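Local coordinates for M152 protein (Murid herpesvirus 1, PDB 4G59), which is an MHC class I-like immunoevasin that probably keeps host MHC class I molecules and RAE-1 family NKG2D ligands from the surface of infected cells, at residues 19-24 / 167-172; 97-102 / 152-157; 128-133 / 144-149; 186-191 / 197-202. All blocks are in the same frame, centred on the assembly; numbering follows the deposited sequence.

Contact 1 (19-24 / 167-172)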
loop_
_atom_site.group_PDB
_atom_site.type_symbol
_atom_site.label_atom_id
_atom_site.label_comp_id
_atom_site.label_asym_id
_atom_site.label_seq_id
_atom_site.Cartn_x
_atom_site.Cartn_y
_atom_site.Cartn_z
ATOM N N GLN B 19 5.675 -7.878 25.049
ATOM C CA GLN B 19 5.024 -9.024 25.683
ATOM C C GLN B 19 3.941 -9.611 24.804
ATOM O O GLN B 19 3.369 -8.906 23.955
ATOM C CB GLN B 19 4.416 -8.649 27.030
ATOM C CG GLN B 19 5.354 -8.871 28.191
ATOM C CD GLN B 19 6.087 -7.622 28.568
ATOM O OE1 GLN B 19 5.487 -6.669 29.069
ATOM N NE2 GLN B 19 7.394 -7.603 28.321
ATOM N N ASP B 20 3.651 -10.893 25.033
ATOM C CA ASP B 20 2.687 -11.636 24.225
ATOM C C ASP B 20 3.035 -11.477 22.767
ATOM O O ASP B 20 2.208 -11.032 21.972
ATOM C CB ASP B 20 1.253 -11.179 24.506
ATOM C CG ASP B 20 0.787 -11.582 25.882
ATOM O OD1 ASP B 20 1.655 -11.901 26.722
ATOM O OD2 ASP B 20 -0.437 -11.585 26.127
ATOM N N LEU B 21 4.279 -11.819 22.443
ATOM C CA LEU B 21 4.834 -11.547 21.132
ATOM C C LEU B 21 4.030 -12.306 20.087
ATOM O O LEU B 21 3.680 -13.480 20.273
ATOM C CB LEU B 21 6.331 -11.888 21.076
ATOM C CG LEU B 21 7.099 -11.450 19.822
ATOM C CD1 LEU B 21 8.512 -11.055 20.124
ATOM C CD2 LEU B 21 7.120 -12.557 18.788
ATOM N N THR B 22 3.690 -11.599 19.014
ATOM C CA THR B 22 2.882 -12.161 17.942
ATOM C C THR B 22 3.412 -11.671 16.599
ATOM O O THR B 22 3.237 -10.510 16.233
ATOM C CB THR B 22 1.399 -11.805 18.110
ATOM O OG1 THR B 22 0.985 -12.124 19.447
ATOM C CG2 THR B 22 0.555 -12.593 17.121
ATOM N N ALA B 23 4.078 -12.573 15.885
ATOM C CA ALA B 23 4.669 -12.269 14.579
ATOM C C ALA B 23 3.691 -12.567 13.461
ATOM O O ALA B 23 3.110 -13.654 13.425
ATOM C CB ALA B 23 5.936 -13.077 14.368
ATOM N N THR B 24 3.523 -11.617 12.542
ATOM C CA THR B 24 2.678 -11.837 11.371
ATOM C C THR B 24 3.537 -12.043 10.126
ATOM O O THR B 24 4.290 -11.132 9.741
ATOM C CB THR B 24 1.717 -10.664 11.151
ATOM O OG1 THR B 24 0.795 -10.610 12.240
ATOM C CG2 THR B 24 0.914 -10.860 9.879
ATOM N N ARG B 167 14.514 -14.921 18.992
ATOM C CA ARG B 167 15.030 -14.001 17.991
ATOM C C ARG B 167 14.127 -12.780 17.836
ATOM O O ARG B 167 14.618 -11.642 17.755
ATOM C CB ARG B 167 15.254 -14.700 16.647
ATOM C CG ARG B 167 15.530 -13.737 15.518
ATOM C CD ARG B 167 16.285 -14.363 14.366
ATOM N NE ARG B 167 15.578 -15.502 13.801
ATOM C CZ ARG B 167 16.141 -16.678 13.558
ATOM N NH1 ARG B 167 17.423 -16.855 13.830
ATOM N NH2 ARG B 167 15.421 -17.668 13.048
ATOM N N TRP B 168 12.813 -12.998 17.825
ATOM C CA TRP B 168 11.900 -11.875 17.620
ATOM C C TRP B 168 11.680 -11.036 18.880
ATOM O O TRP B 168 11.368 -9.852 18.789
ATOM C CB TRP B 168 10.605 -12.330 16.931
ATOM C CG TRP B 168 10.913 -12.709 15.523
ATOM C CD1 TRP B 168 11.232 -13.951 15.058
ATOM C CD2 TRP B 168 11.020 -11.821 14.404
ATOM N NE1 TRP B 168 11.508 -13.894 13.714
ATOM C CE2 TRP B 168 11.385 -12.599 13.286
ATOM C CE3 TRP B 168 10.833 -10.448 14.238
ATOM C CZ2 TRP B 168 11.578 -12.040 12.016
ATOM C CZ3 TRP B 168 11.018 -9.893 12.972
ATOM C CH2 TRP B 168 11.392 -10.687 11.881
ATOM N N THR B 169 11.868 -11.638 20.053
ATOM C CA THR B 169 11.834 -10.863 21.298
ATOM C C THR B 169 13.026 -9.917 21.319
ATOM O O THR B 169 12.907 -8.756 21.692
ATOM C CB THR B 169 11.822 -11.769 22.533
ATOM O OG1 THR B 169 10.570 -12.470 22.582
ATOM C CG2 THR B 169 12.024 -10.949 23.816
ATOM N N SER B 170 14.167 -10.416 20.870
ATOM C CA SER B 170 15.389 -9.626 20.744
ATOM C C SER B 170 15.219 -8.467 19.746
ATOM O O SER B 170 15.695 -7.344 19.973
ATOM C CB SER B 170 16.529 -10.558 20.338
ATOM O OG SER B 170 17.599 -9.845 19.754
ATOM N N PHE B 171 14.530 -8.721 18.641
ATOM C CA PHE B 171 14.313 -7.662 17.665
ATOM C C PHE B 171 13.350 -6.641 18.232
ATOM O O PHE B 171 13.537 -5.434 18.064
ATOM C CB PHE B 171 13.747 -8.226 16.368
ATOM C CG PHE B 171 14.713 -9.082 15.604
ATOM C CD1 PHE B 171 16.066 -9.034 15.879
ATOM C CD2 PHE B 171 14.259 -9.932 14.602
ATOM C CE1 PHE B 171 16.957 -9.823 15.159
ATOM C CE2 PHE B 171 15.136 -10.714 13.880
ATOM C CZ PHE B 171 16.482 -10.666 14.155
ATOM N N CYS B 172 12.311 -7.132 18.901
ATOM C CA CYS B 172 11.350 -6.242 19.555
ATOM C C CYS B 172 12.011 -5.326 20.590
ATOM O O CYS B 172 11.715 -4.136 20.635
ATOM C CB CYS B 172 10.208 -7.024 20.208
ATOM S SG CYS B 172 8.794 -5.994 20.619
#

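Contact 2 (97-102 / 152-157)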
loop_
_atom_site.group_PDB
_atom_site.type_symbol
_atom_site.label_atom_id
_atom_site.label_comp_id
_atom_site.label_asym_id
_atom_site.label_seq_id
_atom_site.Cartn_x
_atom_site.Cartn_y
_atom_site.Cartn_z
ATOM N N PHE B 97 -1.580 -14.568 1.655
ATOM C CA PHE B 97 -1.724 -15.372 2.873
ATOM C C PHE B 97 -1.065 -14.698 4.065
ATOM O O PHE B 97 0.095 -14.273 3.999
ATOM C CB PHE B 97 -1.154 -16.782 2.677
ATOM C CG PHE B 97 -2.085 -17.690 1.935
ATOM C CD1 PHE B 97 -3.025 -18.460 2.632
ATOM C CD2 PHE B 97 -2.067 -17.752 0.545
ATOM C CE1 PHE B 97 -3.909 -19.291 1.964
ATOM C CE2 PHE B 97 -2.971 -18.592 -0.126
ATOM C CZ PHE B 97 -3.886 -19.362 0.595
ATOM N N GLU B 98 -1.809 -14.624 5.160
ATOM C CA GLU B 98 -1.338 -13.968 6.369
ATOM C C GLU B 98 -1.309 -14.962 7.530
ATOM O O GLU B 98 -2.359 -15.498 7.920
ATOM C CB GLU B 98 -2.291 -12.837 6.690
ATOM C CG GLU B 98 -1.835 -11.904 7.755
ATOM C CD GLU B 98 -2.538 -10.575 7.644
ATOM O OE1 GLU B 98 -2.619 -10.043 6.509
ATOM O OE2 GLU B 98 -3.019 -10.086 8.690
ATOM N N TYR B 99 -0.119 -15.224 8.073
ATOM C CA TYR B 99 0.017 -16.084 9.245
ATOM C C TYR B 99 0.288 -15.253 10.496
ATOM O O TYR B 99 1.374 -14.697 10.653
ATOM C CB TYR B 99 1.161 -17.079 9.047
ATOM C CG TYR B 99 0.997 -18.000 7.857
ATOM C CD1 TYR B 99 0.487 -19.289 8.007
ATOM C CD2 TYR B 99 1.356 -17.582 6.587
ATOM C CE1 TYR B 99 0.349 -20.136 6.905
ATOM C CE2 TYR B 99 1.227 -18.402 5.503
ATOM C CZ TYR B 99 0.727 -19.680 5.655
ATOM O OH TYR B 99 0.615 -20.480 4.543
ATOM N N ARG B 100 -0.693 -15.148 11.387
ATOM C CA ARG B 100 -0.470 -14.410 12.620
ATOM C C ARG B 100 -0.138 -15.413 13.720
ATOM O O ARG B 100 -1.020 -16.156 14.168
ATOM C CB ARG B 100 -1.688 -13.575 12.984
ATOM C CG ARG B 100 -1.425 -12.597 14.106
ATOM C CD ARG B 100 -2.481 -11.499 14.158
ATOM N NE ARG B 100 -2.587 -10.903 15.487
ATOM C CZ ARG B 100 -3.268 -11.461 16.482
ATOM N NH1 ARG B 100 -3.887 -12.622 16.289
ATOM N NH2 ARG B 100 -3.329 -10.871 17.665
ATOM N N CYS B 101 1.130 -15.454 14.140
ATOM C CA CYS B 101 1.583 -16.521 15.048
ATOM C C CYS B 101 2.052 -16.030 16.412
ATOM O O CYS B 101 2.857 -15.103 16.496
ATOM C CB CYS B 101 2.721 -17.336 14.423
ATOM S SG CYS B 101 2.340 -18.168 12.873
ATOM N N LYS B 102 1.539 -16.668 17.468
ATOM C CA LYS B 102 2.115 -16.588 18.812
ATOM C C LYS B 102 3.059 -17.775 18.959
ATOM O O LYS B 102 2.691 -18.901 18.609
ATOM C CB LYS B 102 1.012 -16.715 19.848
ATOM C CG LYS B 102 0.886 -15.566 20.814
ATOM C CD LYS B 102 -0.494 -15.603 21.444
ATOM C CE LYS B 102 -0.674 -14.549 22.516
ATOM N NZ LYS B 102 0.139 -14.833 23.741
ATOM N N SER B 152 0.104 -23.524 4.402
ATOM C CA SER B 152 1.089 -24.593 4.437
ATOM C C SER B 152 2.253 -24.122 5.291
ATOM O O SER B 152 2.307 -22.953 5.646
ATOM C CB SER B 152 1.553 -24.906 3.012
ATOM O OG SER B 152 2.499 -25.962 2.959
ATOM N N GLY B 153 3.168 -25.020 5.648
ATOM C CA GLY B 153 4.464 -24.624 6.206
ATOM C C GLY B 153 4.563 -24.264 7.685
ATOM O O GLY B 153 5.659 -23.934 8.177
ATOM N N ILE B 154 3.445 -24.329 8.397
ATOM C CA ILE B 154 3.410 -23.937 9.800
ATOM C C ILE B 154 4.365 -24.737 10.692
ATOM O O ILE B 154 4.886 -24.207 11.686
ATOM C CB ILE B 154 1.979 -23.975 10.354
ATOM C CG1 ILE B 154 1.121 -22.935 9.638
ATOM C CG2 ILE B 154 1.954 -23.673 11.840
ATOM C CD1 ILE B 154 -0.341 -23.088 9.913
ATOM N N SER B 155 4.623 -25.993 10.339
ATOM C CA SER B 155 5.584 -26.804 11.086
ATOM C C SER B 155 6.973 -26.161 11.142
ATOM O O SER B 155 7.709 -26.345 12.116
ATOM C CB SER B 155 5.714 -28.196 10.470
ATOM O OG SER B 155 6.933 -28.302 9.743
ATOM N N ILE B 156 7.344 -25.423 10.098
ATOM C CA ILE B 156 8.620 -24.717 10.117
ATOM C C ILE B 156 8.657 -23.735 11.293
ATOM O O ILE B 156 9.690 -23.577 11.954
ATOM C CB ILE B 156 8.848 -23.961 8.829
ATOM C CG1 ILE B 156 8.923 -24.943 7.660
ATOM C CG2 ILE B 156 10.124 -23.155 8.903
ATOM C CD1 ILE B 156 8.879 -24.262 6.290
ATOM N N LEU B 157 7.505 -23.111 11.553
ATOM C CA LEU B 157 7.342 -22.142 12.625
ATOM C C LEU B 157 7.189 -22.849 13.974
ATOM O O LEU B 157 7.859 -22.486 14.941
ATOM C CB LEU B 157 6.138 -21.229 12.343
ATOM C CG LEU B 157 6.275 -19.918 11.541
ATOM C CD1 LEU B 157 7.450 -19.886 10.563
ATOM C CD2 LEU B 157 4.975 -19.587 10.827
#

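Contact 3 (128-133 / 144-149)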
loop_
_atom_site.group_PDB
_atom_site.type_symbol
_atom_site.label_atom_id
_atom_site.label_comp_id
_atom_site.label_asym_id
_atom_site.label_seq_id
_atom_site.Cartn_x
_atom_site.Cartn_y
_atom_site.Cartn_z
ATOM N N VAL B 128 -11.740 -24.198 9.039
ATOM C CA VAL B 128 -11.629 -23.069 8.145
ATOM C C VAL B 128 -12.990 -22.421 8.106
ATOM O O VAL B 128 -13.975 -23.066 7.795
ATOM C CB VAL B 128 -11.229 -23.505 6.762
ATOM C CG1 VAL B 128 -11.010 -22.282 5.880
ATOM C CG2 VAL B 128 -9.969 -24.291 6.856
ATOM N N GLU B 129 -13.042 -21.151 8.474
ATOM C CA GLU B 129 -14.255 -20.379 8.395
ATOM C C GLU B 129 -14.192 -19.610 7.090
ATOM O O GLU B 129 -13.211 -18.916 6.826
ATOM C CB GLU B 129 -14.302 -19.424 9.567
ATOM C CG GLU B 129 -15.544 -18.592 9.662
ATOM C CD GLU B 129 -15.543 -17.737 10.911
ATOM O OE1 GLU B 129 -14.637 -17.917 11.762
ATOM O OE2 GLU B 129 -16.441 -16.880 11.038
ATOM N N THR B 130 -15.217 -19.761 6.255
ATOM C CA THR B 130 -15.312 -19.009 5.005
ATOM C C THR B 130 -16.005 -17.673 5.254
ATOM O O THR B 130 -17.147 -17.642 5.704
ATOM C CB THR B 130 -16.077 -19.785 3.918
ATOM O OG1 THR B 130 -15.263 -20.865 3.439
ATOM C CG2 THR B 130 -16.410 -18.881 2.763
ATOM N N LEU B 131 -15.301 -16.580 4.954
ATOM C CA LEU B 131 -15.782 -15.221 5.198
ATOM C C LEU B 131 -16.198 -14.507 3.915
ATOM O O LEU B 131 -16.892 -13.493 3.966
ATOM C CB LEU B 131 -14.698 -14.403 5.895
ATOM C CG LEU B 131 -14.140 -15.016 7.174
ATOM C CD1 LEU B 131 -13.146 -14.090 7.818
ATOM C CD2 LEU B 131 -15.278 -15.308 8.121
ATOM N N GLY B 132 -15.752 -15.021 2.771
ATOM C CA GLY B 132 -16.049 -14.399 1.493
ATOM C C GLY B 132 -15.791 -15.277 0.276
ATOM O O GLY B 132 -15.194 -16.351 0.380
ATOM N N SER B 133 -16.257 -14.820 -0.886
ATOM C CA SER B 133 -15.963 -15.488 -2.153
ATOM C C SER B 133 -15.318 -14.498 -3.121
ATOM O O SER B 133 -15.688 -13.321 -3.141
ATOM C CB SER B 133 -17.227 -16.093 -2.771
ATOM O OG SER B 133 -16.910 -17.217 -3.591
ATOM N N ASP B 144 -12.582 -26.071 -2.158
ATOM C CA ASP B 144 -11.184 -25.951 -2.537
ATOM C C ASP B 144 -10.499 -24.723 -1.912
ATOM O O ASP B 144 -9.353 -24.800 -1.446
ATOM C CB ASP B 144 -11.073 -25.904 -4.061
ATOM C CG ASP B 144 -10.782 -27.255 -4.665
ATOM O OD1 ASP B 144 -10.319 -28.138 -3.908
ATOM O OD2 ASP B 144 -10.999 -27.423 -5.893
ATOM N N ILE B 145 -11.210 -23.599 -1.905
ATOM C CA ILE B 145 -10.704 -22.365 -1.305
ATOM C C ILE B 145 -10.501 -22.501 0.210
ATOM O O ILE B 145 -9.480 -22.072 0.760
ATOM C CB ILE B 145 -11.648 -21.201 -1.590
ATOM C CG1 ILE B 145 -11.649 -20.895 -3.088
ATOM C CG2 ILE B 145 -11.278 -19.976 -0.757
ATOM C CD1 ILE B 145 -12.814 -20.051 -3.532
ATOM N N ALA B 146 -11.472 -23.116 0.868
ATOM C CA ALA B 146 -11.404 -23.343 2.298
ATOM C C ALA B 146 -10.227 -24.249 2.641
ATOM O O ALA B 146 -9.521 -24.028 3.632
ATOM C CB ALA B 146 -12.711 -23.945 2.791
ATOM N N ARG B 147 -10.013 -25.279 1.830
ATOM C CA ARG B 147 -8.999 -26.281 2.166
ATOM C C ARG B 147 -7.606 -25.672 2.012
ATOM O O ARG B 147 -6.676 -25.982 2.779
ATOM C CB ARG B 147 -9.210 -27.592 1.369
ATOM C CG ARG B 147 -8.361 -27.792 0.104
ATOM C CD ARG B 147 -8.706 -29.111 -0.666
ATOM N NE ARG B 147 -10.063 -29.134 -1.240
ATOM C CZ ARG B 147 -11.084 -29.850 -0.752
ATOM N NH1 ARG B 147 -10.917 -30.618 0.323
ATOM N NH2 ARG B 147 -12.276 -29.797 -1.331
ATOM N N TYR B 148 -7.471 -24.759 1.053
ATOM C CA TYR B 148 -6.206 -24.058 0.882
ATOM C C TYR B 148 -6.042 -22.927 1.900
ATOM O O TYR B 148 -4.914 -22.470 2.158
ATOM C CB TYR B 148 -6.040 -23.581 -0.556
ATOM C CG TYR B 148 -5.522 -24.682 -1.446
ATOM C CD1 TYR B 148 -4.161 -24.921 -1.560
ATOM C CD2 TYR B 148 -6.394 -25.499 -2.158
ATOM C CE1 TYR B 148 -3.680 -25.937 -2.367
ATOM C CE2 TYR B 148 -5.924 -26.517 -2.960
ATOM C CZ TYR B 148 -4.565 -26.735 -3.064
ATOM O OH TYR B 148 -4.097 -27.756 -3.865
ATOM N N GLY B 149 -7.164 -22.513 2.496
ATOM C CA GLY B 149 -7.154 -21.586 3.618
ATOM C C GLY B 149 -6.386 -22.108 4.828
ATOM O O GLY B 149 -6.033 -21.359 5.743
#

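Contact 4 (186-191 / 197-202)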
loop_
_atom_site.group_PDB
_atom_site.type_symbol
_atom_site.label_atom_id
_atom_site.label_comp_id
_atom_site.label_asym_id
_atom_site.label_seq_id
_atom_site.Cartn_x
_atom_site.Cartn_y
_atom_site.Cartn_z
ATOM N N TYR B 186 10.887 15.784 11.921
ATOM C CA TYR B 186 9.533 16.207 11.612
ATOM C C TYR B 186 9.568 17.393 10.658
ATOM O O TYR B 186 10.464 18.228 10.744
ATOM C CB TYR B 186 8.830 16.611 12.888
ATOM C CG TYR B 186 8.891 15.571 13.981
ATOM C CD1 TYR B 186 7.861 14.664 14.151
ATOM C CD2 TYR B 186 9.966 15.505 14.853
ATOM C CE1 TYR B 186 7.904 13.699 15.160
ATOM C CE2 TYR B 186 10.018 14.543 15.859
ATOM C CZ TYR B 186 8.966 13.654 16.011
ATOM O OH TYR B 186 8.980 12.692 16.990
ATOM N N SER B 187 8.613 17.459 9.731
ATOM C CA SER B 187 8.552 18.592 8.793
ATOM C C SER B 187 7.128 18.861 8.296
ATOM O O SER B 187 6.276 17.970 8.309
ATOM C CB SER B 187 9.519 18.390 7.618
ATOM O OG SER B 187 9.203 17.264 6.830
ATOM N N LEU B 188 6.865 20.098 7.901
ATOM C CA LEU B 188 5.585 20.455 7.317
ATOM C C LEU B 188 5.835 21.116 5.971
ATOM O O LEU B 188 6.857 21.778 5.787
ATOM C CB LEU B 188 4.849 21.450 8.216
ATOM C CG LEU B 188 4.334 21.019 9.575
ATOM C CD1 LEU B 188 3.860 22.258 10.321
ATOM C CD2 LEU B 188 3.211 19.991 9.437
ATOM N N TYR B 189 4.904 20.958 5.039
ATOM C CA TYR B 189 4.949 21.736 3.806
ATOM C C TYR B 189 3.583 22.319 3.524
ATOM O O TYR B 189 2.557 21.629 3.660
ATOM C CB TYR B 189 5.340 20.875 2.614
ATOM C CG TYR B 189 5.523 21.697 1.352
ATOM C CD1 TYR B 189 6.700 22.405 1.137
ATOM C CD2 TYR B 189 4.542 21.770 0.379
ATOM C CE1 TYR B 189 6.896 23.155 -0.001
ATOM C CE2 TYR B 189 4.731 22.532 -0.780
ATOM C CZ TYR B 189 5.915 23.218 -0.953
ATOM O OH TYR B 189 6.136 23.977 -2.077
ATOM N N SER B 190 3.561 23.579 3.116
ATOM C CA SER B 190 2.314 24.199 2.685
ATOM C C SER B 190 2.407 24.531 1.221
ATOM O O SER B 190 3.330 25.214 0.788
ATOM C CB SER B 190 2.025 25.457 3.482
ATOM O OG SER B 190 1.781 25.123 4.822
ATOM N N ASN B 191 1.460 24.023 0.452
ATOM C CA ASN B 191 1.369 24.393 -0.949
ATOM C C ASN B 191 0.291 25.460 -1.060
ATOM O O ASN B 191 -0.910 25.170 -0.910
ATOM C CB ASN B 191 1.046 23.168 -1.803
ATOM C CG ASN B 191 1.046 23.470 -3.292
ATOM O OD1 ASN B 191 0.532 24.502 -3.736
ATOM N ND2 ASN B 191 1.601 22.553 -4.075
ATOM N N VAL B 197 -1.542 20.815 2.894
ATOM C CA VAL B 197 -0.436 20.776 3.841
ATOM C C VAL B 197 -0.058 19.312 4.052
ATOM O O VAL B 197 -0.928 18.467 4.278
ATOM C CB VAL B 197 -0.831 21.385 5.191
ATOM C CG1 VAL B 197 0.345 21.321 6.176
ATOM C CG2 VAL B 197 -1.285 22.826 5.011
ATOM N N SER B 198 1.231 19.004 3.964
ATOM C CA SER B 198 1.708 17.658 4.282
ATOM C C SER B 198 2.433 17.701 5.616
ATOM O O SER B 198 3.051 18.729 5.959
ATOM C CB SER B 198 2.676 17.134 3.214
ATOM O OG SER B 198 3.829 17.957 3.104
ATOM N N CYS B 199 2.345 16.611 6.379
ATOM C CA CYS B 199 3.189 16.453 7.574
ATOM C C CYS B 199 4.011 15.184 7.427
ATOM O O CYS B 199 3.463 14.123 7.086
ATOM C CB CYS B 199 2.327 16.361 8.835
ATOM S SG CYS B 199 3.260 16.172 10.395
ATOM N N THR B 200 5.312 15.274 7.703
ATOM C CA THR B 200 6.198 14.108 7.536
ATOM C C THR B 200 7.041 13.795 8.774
ATOM O O THR B 200 7.632 14.710 9.371
ATOM C CB THR B 200 7.139 14.310 6.346
ATOM O OG1 THR B 200 6.369 14.637 5.186
ATOM C CG2 THR B 200 7.930 13.040 6.052
ATOM N N MET B 201 7.078 12.520 9.160
ATOM C CA MET B 201 8.031 12.033 10.152
ATOM C C MET B 201 8.961 10.968 9.545
ATOM O O MET B 201 8.500 9.906 9.091
ATOM C CB MET B 201 7.339 11.444 11.368
ATOM C CG MET B 201 8.357 11.080 12.436
ATOM S SD MET B 201 7.599 10.515 13.965
ATOM C CE MET B 201 7.205 8.819 13.538
ATOM N N ARG B 202 10.262 11.260 9.518
ATOM C CA ARG B 202 11.267 10.277 9.104
ATOM C C ARG B 202 11.867 9.668 10.358
ATOM O O ARG B 202 12.171 10.378 11.323
ATOM C CB ARG B 202 12.369 10.927 8.272
ATOM C CG ARG B 202 11.908 11.348 6.875
ATOM C CD ARG B 202 12.953 12.230 6.180
ATOM N NE ARG B 202 12.548 12.527 4.811
ATOM C CZ ARG B 202 11.722 13.516 4.468
ATOM N NH1 ARG B 202 11.217 14.325 5.392
ATOM N NH2 ARG B 202 11.399 13.707 3.195
HETATM O O HOH W 1 10.721 14.919 8.176
#

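Contact 1 (19-24 / 167-172)
L21 points its side chain at one turn of the helix and meets W168, T169 and C172. Its CD1 methyl lies 3.4 Å from W168 O and 3.5 Å from T169 OG1. The same methyl reaches C172 CB at 4.4 Å. L21 CD2 rests 4.0 Å from W168 CB. With CG swung away from the backbone N (chi1 -171°), both methyls are carried to the helix. The side chains of L21 and W168 cross at about a right angle. The W168 indole then leads off, one face packed by F171 CD2, and NE1 bonds to E70. The contact is mainly apolar. W168 O still accepts the helical bond from C172 N at 2.9 Å, and T169 OG1 bonds back to Q165 O.

Here helix 161-178 lies over the start of strand 22-31, as a helix lies on the sheet in an MHC-like platform. The C18-C172 disulfide ties the lead-in to this strand covalently to the helix. L41 touches L21, A23 and C172. T22 OG1 donates to D20 O at 3.0 Å, from above the carbonyl plane.

Contact 2 (97-102 / 152-157)
Strand 97-102 passes beneath the first turn of the helix at 154-157, with CA-CA distances of 8.6 Å for Y99 and I154 and 8.4 Å for C101 and L157. Such spacings put side chains, not backbones, in touch. Y99 and C101 both point at the helical segment. The Y99 hydroxyl is the polar hub. Its OH accepts a bond from S152 N at 3.1 Å with an angle of 163° at the hydrogen. It also bonds to Q77 OE1 of helix 68-89. Q77 NE2 in turn bonds to S152 O, so one amide side chain serves both partners. S152 OG looks elsewhere, to E76.

Helix 68-89 and helix 154-158 come together over strand 95-103, consistent with the helices-on-sheet layout of an MHC-like platform. Here the peptide before helix 154-158 is linked to helix 68-89 through Y99, which rises from the sheet. Beside the hydroxyl, Y99 CE1 lies 4.0 Å from I154 CG1, an oblique approach. CG of Y99 sits opposite the carbonyl carbon (chi1 -60°), which sends the ring up to S152. F73 meets the same ring edge-to-face. Further along the strand, C101 SG packs 3.6 Å from L157 CD2. That sulfur is fixed by the disulfide to C108 on the adjacent strand, and L157 also touches F73.

Contact 3 (128-133 / 144-149)
Next to A146, which meets V128 across the contact, R147 NE donates to D144 OD1 at 2.9 Å with an angle of 158°. The bond uses the anti lone pair of the carboxylate, and the acceptor lies slightly out of the guanidinium plane. The salt bridge spans one turn of the helix.

Between the two segments no hydrogen bond forms. The contact is close packing of a valine against a helix backbone. V128 CG1 lies 3.2 Å from A146 O, and V128 CG2 lies 3.3 Å from it. The isopropyl group therefore straddles the carbonyl oxygen. With CG1 anti to the backbone N (chi1 -175°), this methyl also reaches the A146 side chain, with V128 CG1 3.9 Å from A146 CB.

A146 CB points at the strand and has a second neighbour there. T130 OG1 comes to 4.1 Å from A146 CB. E129, between V128 and T130, points the other way and forms a salt bridge with R121 on the neighbouring strand. On the helical segment, G149 N bonds to I145 O at 2.9 Å.

Y148 stacks on Y84 of helix 68-89, and I145 also touches Y84. Helix 142-148 is thus held between that long helix and strand 128-130, the outermost strand of its sheet. It is the first of three successive helices, consistent with the segmented alpha2 helix of an MHC class I platform.

Contact 4 (186-191 / 197-202)
S187 and T200 join through two backbone bonds, S187 N to T200 O and T200 N to S187 O, both 2.9 Å. The second is nearly straight, at 168°. Y189 and S198 form the next hydrogen-bonded pair, and Y189 N to S198 O measures 3.0 Å. The strands are antiparallel, their axes 4.7 Å apart at closest. A water bridges the side chains of S187 and R202. It lies 3.1 Å from S187 OG and accepts from R202 NH1 at 2.9 Å, near the guanidinium plane. S198 OG, on the same face, packs against Y189 CB.

The other face carries Y186, L188, S190, V197, C199 and M201. Y186 and M201 run side by side in a Met-aromatic contact, with M201 SD 3.4 Å from Y186 CE1. CG anti to the backbone N (chi1 -174°) runs the M201 chain alongside the ring. L188 CD2 packs 3.8 Å from C199 CB. L188 and C199 both reach F250 and V262 of the facing sheet, as across an immunoglobulin-like sandwich. Y189 makes a cation-pi contact with a basic side chain of another protein chain. Strand 185-191 is the outer member of this hairpin; strand 196-203 continues the sheet through bonds to strand 231-238.

How the contacts relate
Contacts 1, 2 and 3 all reach the eight-stranded sheet of the MHC-like platform. Contacts 1 and 2 are direct neighbours: A23 O lies 2.8 Å from C101 N, a probable hydrogen bond between adjacent strands, with the contact centres 14 Å apart. Contacts 2 and 3 also touch, F97 CE1 packing 3.3 Å from Y148 O. Along the chain, contact 3 is nested inside contact 2, and contact 2 inside contact 1. Contact 4 follows in series in a separate sheet, about 43 Å from contact 3 between centres. In contact 1 the side chain of W168 is about 14 Å from a glycan NAG. In contact 4 the side chain of M201 is about 11 Å from a glycan NAG.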